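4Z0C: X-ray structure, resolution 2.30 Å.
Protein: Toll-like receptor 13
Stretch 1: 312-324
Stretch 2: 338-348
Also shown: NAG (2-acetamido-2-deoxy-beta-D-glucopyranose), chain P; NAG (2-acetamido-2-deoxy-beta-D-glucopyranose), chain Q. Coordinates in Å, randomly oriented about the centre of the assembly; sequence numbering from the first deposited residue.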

# COMPACT_ATOMS: atom_id res chain seq x y z
N GLN A 312 -16.05 11.42 26.93
CA GLN A 312 -14.83 11.50 27.75
C GLN A 312 -15.08 11.45 29.26
O GLN A 312 -14.29 11.98 30.04
CB GLN A 312 -14.01 12.74 27.39
CG GLN A 312 -13.42 12.74 25.98
CD GLN A 312 -12.58 13.96 25.70
OE1 GLN A 312 -13.08 14.97 25.20
NE2 GLN A 312 -11.32 13.90 26.08
N ASN A 313 -16.18 10.83 29.68
CA ASN A 313 -16.38 10.54 31.10
C ASN A 313 -15.78 9.21 31.50
O ASN A 313 -16.43 8.16 31.44
CB ASN A 313 -17.85 10.66 31.49
CG ASN A 313 -18.28 12.12 31.61
OD1 ASN A 313 -17.79 12.84 32.48
ND2 ASN A 313 -19.18 12.56 30.72
N SER A 314 -14.51 9.27 31.92
CA SER A 314 -13.69 8.10 32.14
C SER A 314 -14.21 7.14 33.23
O SER A 314 -13.82 5.97 33.26
CB SER A 314 -12.25 8.55 32.45
OG SER A 314 -12.24 9.65 33.34
N ASP A 315 -15.09 7.62 34.10
CA ASP A 315 -15.65 6.76 35.14
C ASP A 315 -16.89 5.98 34.69
O ASP A 315 -17.49 5.25 35.49
CB ASP A 315 -15.97 7.56 36.40
CG ASP A 315 -14.74 7.86 37.24
OD1 ASP A 315 -13.69 7.22 37.00
OD2 ASP A 315 -14.81 8.73 38.12
N LEU A 316 -17.29 6.16 33.43
CA LEU A 316 -18.36 5.33 32.89
C LEU A 316 -17.73 4.06 32.30
O LEU A 316 -17.09 4.09 31.24
CB LEU A 316 -19.19 6.09 31.84
CG LEU A 316 -19.94 7.37 32.24
CD1 LEU A 316 -20.80 7.87 31.08
CD2 LEU A 316 -20.77 7.17 33.52
N ILE A 317 -17.88 2.94 33.02
CA ILE A 317 -17.29 1.67 32.61
C ILE A 317 -18.39 0.67 32.22
O ILE A 317 -18.24 -0.11 31.28
CB ILE A 317 -16.40 1.11 33.73
CG1 ILE A 317 -15.34 2.16 34.10
CG2 ILE A 317 -15.74 -0.24 33.29
CD1 ILE A 317 -14.32 1.69 35.12
N TYR A 318 -19.48 0.67 32.96
CA TYR A 318 -20.69 -0.03 32.53
C TYR A 318 -21.95 0.80 32.80
O TYR A 318 -21.98 1.65 33.70
CB TYR A 318 -20.81 -1.41 33.17
CG TYR A 318 -20.81 -1.41 34.69
CD1 TYR A 318 -19.62 -1.52 35.40
CD2 TYR A 318 -22.01 -1.32 35.40
CE1 TYR A 318 -19.63 -1.52 36.79
CE2 TYR A 318 -22.02 -1.32 36.79
CZ TYR A 318 -20.83 -1.42 37.47
OH TYR A 318 -20.85 -1.41 38.84
N LEU A 319 -22.98 0.57 32.00
CA LEU A 319 -24.28 1.17 32.21
C LEU A 319 -25.33 0.09 32.11
O LEU A 319 -25.67 -0.37 31.03
CB LEU A 319 -24.53 2.28 31.18
CG LEU A 319 -23.69 3.54 31.37
CD1 LEU A 319 -23.59 4.32 30.06
CD2 LEU A 319 -24.29 4.42 32.46
N ASN A 320 -25.85 -0.34 33.25
CA ASN A 320 -26.83 -1.42 33.24
C ASN A 320 -27.94 -1.22 34.24
O ASN A 320 -28.57 -2.18 34.67
CB ASN A 320 -26.14 -2.78 33.46
CG ASN A 320 -25.43 -2.87 34.81
OD1 ASN A 320 -25.17 -1.86 35.47
ND2 ASN A 320 -25.09 -4.10 35.21
N ASP A 321 -28.21 0.04 34.60
CA ASP A 321 -29.09 0.31 35.74
C ASP A 321 -29.97 1.55 35.61
O ASP A 321 -29.87 2.48 36.43
CB ASP A 321 -28.24 0.43 37.00
CG ASP A 321 -29.04 0.20 38.24
OD1 ASP A 321 -30.04 -0.55 38.17
OD2 ASP A 321 -28.69 0.79 39.28
N SER A 322 -30.78 1.60 34.56
CA SER A 322 -31.78 2.65 34.41
C SER A 322 -31.25 4.08 34.46
O SER A 322 -31.99 5.00 34.79
CB SER A 322 -32.89 2.45 35.45
OG SER A 322 -33.40 1.12 35.39
N GLU A 323 -29.97 4.28 34.14
CA GLU A 323 -29.34 5.60 34.20
C GLU A 323 -30.05 6.71 33.44
O GLU A 323 -30.04 7.88 33.85
CB GLU A 323 -27.87 5.54 33.75
CG GLU A 323 -26.91 5.05 34.82
CD GLU A 323 -26.84 3.53 34.94
OE1 GLU A 323 -26.38 3.05 36.00
OE2 GLU A 323 -27.27 2.82 34.00
N PHE A 324 -30.64 6.36 32.30
CA PHE A 324 -31.22 7.36 31.41
C PHE A 324 -32.73 7.37 31.44
O PHE A 324 -33.36 8.17 30.75
CB PHE A 324 -30.71 7.15 29.97
CG PHE A 324 -29.24 7.37 29.82
CD1 PHE A 324 -28.73 8.66 29.68
CD2 PHE A 324 -28.35 6.29 29.85
CE1 PHE A 324 -27.36 8.88 29.56
CE2 PHE A 324 -26.99 6.50 29.73
CZ PHE A 324 -26.49 7.80 29.58
N CYS A 338 -15.45 7.33 26.46
CA CYS A 338 -15.47 6.97 27.87
C CYS A 338 -14.64 5.69 28.05
O CYS A 338 -13.72 5.44 27.28
CB CYS A 338 -16.90 6.76 28.34
SG CYS A 338 -17.96 8.22 28.16
N GLN A 339 -14.97 4.88 29.05
CA GLN A 339 -14.28 3.60 29.24
C GLN A 339 -15.28 2.45 29.26
O GLN A 339 -15.08 1.47 29.93
CB GLN A 339 -13.48 3.61 30.54
CG GLN A 339 -12.41 4.69 30.61
CD GLN A 339 -11.25 4.39 29.68
OE1 GLN A 339 -10.76 3.26 29.64
NE2 GLN A 339 -10.81 5.38 28.93
N LEU A 340 -16.36 2.59 28.51
CA LEU A 340 -17.44 1.62 28.56
C LEU A 340 -17.02 0.28 27.98
O LEU A 340 -16.46 0.22 26.88
CB LEU A 340 -18.64 2.16 27.79
CG LEU A 340 -19.32 3.38 28.41
CD1 LEU A 340 -20.24 4.06 27.40
CD2 LEU A 340 -20.10 2.96 29.68
N SER A 341 -17.27 -0.79 28.73
CA SER A 341 -17.09 -2.12 28.17
C SER A 341 -18.38 -2.92 28.26
O SER A 341 -18.51 -3.97 27.65
CB SER A 341 -15.91 -2.85 28.82
OG SER A 341 -16.15 -3.15 30.18
N PHE A 342 -19.35 -2.42 29.01
CA PHE A 342 -20.61 -3.15 29.10
C PHE A 342 -21.79 -2.22 29.08
O PHE A 342 -21.79 -1.20 29.77
CB PHE A 342 -20.66 -4.06 30.34
CG PHE A 342 -21.86 -4.97 30.36
CD1 PHE A 342 -21.90 -6.11 29.56
CD2 PHE A 342 -22.95 -4.69 31.17
CE1 PHE A 342 -23.02 -6.94 29.58
CE2 PHE A 342 -24.07 -5.52 31.19
CZ PHE A 342 -24.10 -6.64 30.41
N ILE A 343 -22.79 -2.57 28.28
CA ILE A 343 -24.00 -1.76 28.21
C ILE A 343 -25.13 -2.71 27.86
O ILE A 343 -24.92 -3.69 27.14
CB ILE A 343 -23.85 -0.63 27.16
CG1 ILE A 343 -24.87 0.48 27.36
CG2 ILE A 343 -23.87 -1.17 25.72
CD1 ILE A 343 -24.34 1.81 26.92
N ASN A 344 -26.32 -2.48 28.40
CA ASN A 344 -27.43 -3.38 28.12
C ASN A 344 -28.82 -2.75 28.08
O ASN A 344 -28.98 -1.55 28.01
CB ASN A 344 -27.40 -4.58 29.07
CG ASN A 344 -27.84 -4.23 30.48
OD1 ASN A 344 -28.23 -3.09 30.78
ND2 ASN A 344 -27.79 -5.21 31.37
N ASN A 345 -29.82 -3.62 28.17
CA ASN A 345 -31.23 -3.27 28.09
C ASN A 345 -31.78 -2.37 29.19
O ASN A 345 -32.80 -1.71 29.02
CB ASN A 345 -32.02 -4.58 28.11
CG ASN A 345 -32.88 -4.74 26.91
OD1 ASN A 345 -32.90 -3.85 26.06
ND2 ASN A 345 -33.53 -5.90 26.76
N ARG A 346 -31.10 -2.33 30.33
CA ARG A 346 -31.63 -1.66 31.50
C ARG A 346 -31.31 -0.18 31.56
O ARG A 346 -31.97 0.55 32.30
CB ARG A 346 -31.11 -2.32 32.78
CG ARG A 346 -31.49 -3.78 32.96
CD ARG A 346 -32.99 -3.98 33.03
NE ARG A 346 -33.32 -5.37 33.36
CZ ARG A 346 -33.08 -5.93 34.54
NH1 ARG A 346 -32.51 -5.23 35.51
NH2 ARG A 346 -33.41 -7.20 34.76
N THR A 347 -30.31 0.25 30.81
CA THR A 347 -29.87 1.63 30.93
C THR A 347 -30.74 2.65 30.19
O THR A 347 -30.91 3.77 30.67
CB THR A 347 -28.39 1.81 30.51
OG1 THR A 347 -27.89 3.04 31.07
CG2 THR A 347 -28.25 1.84 28.97
N TRP A 348 -31.30 2.26 29.06
CA TRP A 348 -32.03 3.18 28.19
C TRP A 348 -33.36 2.58 27.77
O TRP A 348 -33.81 2.75 26.64
CB TRP A 348 -31.20 3.54 26.96
CG TRP A 348 -30.55 2.37 26.25
CD1 TRP A 348 -31.10 1.12 26.03
CD2 TRP A 348 -29.24 2.33 25.71
NE1 TRP A 348 -30.19 0.32 25.37
CE2 TRP A 348 -29.04 1.03 25.16
CE3 TRP A 348 -28.19 3.25 25.63
CZ2 TRP A 348 -27.86 0.66 24.54
CZ3 TRP A 348 -27.01 2.88 25.01
CH2 TRP A 348 -26.86 1.59 24.48
C1 NAG P . -24.38 -4.12 36.47
C2 NAG P . -25.27 -4.99 37.37
C3 NAG P . -24.54 -5.47 38.63
C4 NAG P . -23.18 -6.06 38.29
C5 NAG P . -22.35 -5.08 37.46
C6 NAG P . -21.02 -5.69 37.02
C7 NAG P . -27.72 -4.65 37.49
C8 NAG P . -28.78 -4.06 38.38
N2 NAG P . -26.47 -4.25 37.72
O3 NAG P . -25.29 -6.44 39.33
O4 NAG P . -22.51 -6.41 39.50
O5 NAG P . -23.06 -4.62 36.31
O6 NAG P . -21.17 -6.70 36.03
O7 NAG P . -28.04 -5.46 36.62
C1 NAG Q . -33.58 -6.74 27.92
C2 NAG Q . -34.70 -7.18 26.96
C3 NAG Q . -35.15 -8.63 27.21
C4 NAG Q . -33.93 -9.55 27.32
C5 NAG Q . -33.00 -8.98 28.39
C6 NAG Q . -31.82 -9.88 28.76
C7 NAG Q . -36.34 -5.56 26.03
C8 NAG Q . -37.68 -4.93 26.28
N2 NAG Q . -35.84 -6.27 27.05
O3 NAG Q . -36.01 -9.07 26.18
O4 NAG Q . -34.30 -10.87 27.62
O5 NAG Q . -32.55 -7.72 27.92
O6 NAG Q . -30.82 -9.85 27.77
O7 NAG Q . -35.76 -5.40 24.95

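How does the first part of stretch 1 meet the second stretch? Gln312 points its CA-to-CB bond away and adds little, but from Asn313 to Leu316 the chain folds into a type I beta turn, closed by the backbone hydrogen bond from Leu316 N to Asn313 O at 2.9 Å. Carbonyl groups of this turn lie against the other stretch: Asn313 O is 3.4 Å from Cys338 CB, and Ser314 O is 3.3 Å from Gln339 CG. Asp315 points away and makes no contact. Leu316 gives the turn its firmest hold, because its O accepts a hydrogen bond from Gln339 N at 3.1 Å. Leu340 N is almost as near to Leu316 O, at 3.2 Å, yet the angle is too poor for a second bond. The Leu316 side chain also packs here, with CB 3.9 Å from Leu340 CD2 and CD1 4.1 Å from Cys338 SG.

What joins the backbones around the short strand? Ile317 O is shared by two successive amides: Ser341 N donates a short, nearly straight hydrogen bond to it (2.8 Å, 167°), and Phe342 N adds a weak one at 3.4 Å. Phe342 then returns the connection, as its O accepts from Leu319 N at 3.1 Å, while Asn344 N reaches Leu319 O in another weak bond at 3.4 Å. Tyr318 with Phe342 and Leu319 with Ile343 thus form two successive parallel bridge pairs. A CA-H...O contact from Tyr318 CA to Phe342 O, at 3.2 Å, supports the same register.

Where do the side chains of this small sheet go? Those of Tyr318 and Phe342 share one face, where their CB atoms lie 3.9 Å apart, although the end of Tyr318 leads away. O5 of the chain P NAG lies over one face of the Tyr318 ring, 3.5 Å from Tyr318 CE2; that sugar is attached through its C1 to Asn320 ND2. Leu319 and Ile343 occupy the other face and are buried. There Leu319 CD1 lies 3.8 Å from Leu340 CD2 and 4.1 Å from Ile343 CD1, making a compact aliphatic cluster.

How is the contact held beyond the strands? The CA-to-CB bond of Asn320 points away overall, but its CB still lies 3.4 Å from Asn344 OD1, an oxygen that accepts a hydrogen bond from Arg346 N at 3.0 Å. Asp321 barely touches the other stretch. Ser322 N makes a weak hydrogen bond to Arg346 O at 2.8 Å, short but bent to 127°. Glu323 OE2 accepts a hydrogen bond from Asp321 N at 3.0 Å and another from Thr347 OG1, also at 3.0 Å, so one acceptor ties a local backbone amide to the opposing side chain. Phe324 completes the series with a hydrogen bond from its N to Thr347 O at 3.1 Å, while its ring edge meets Thr347 OG1, 3.5 Å from Phe324 CD2.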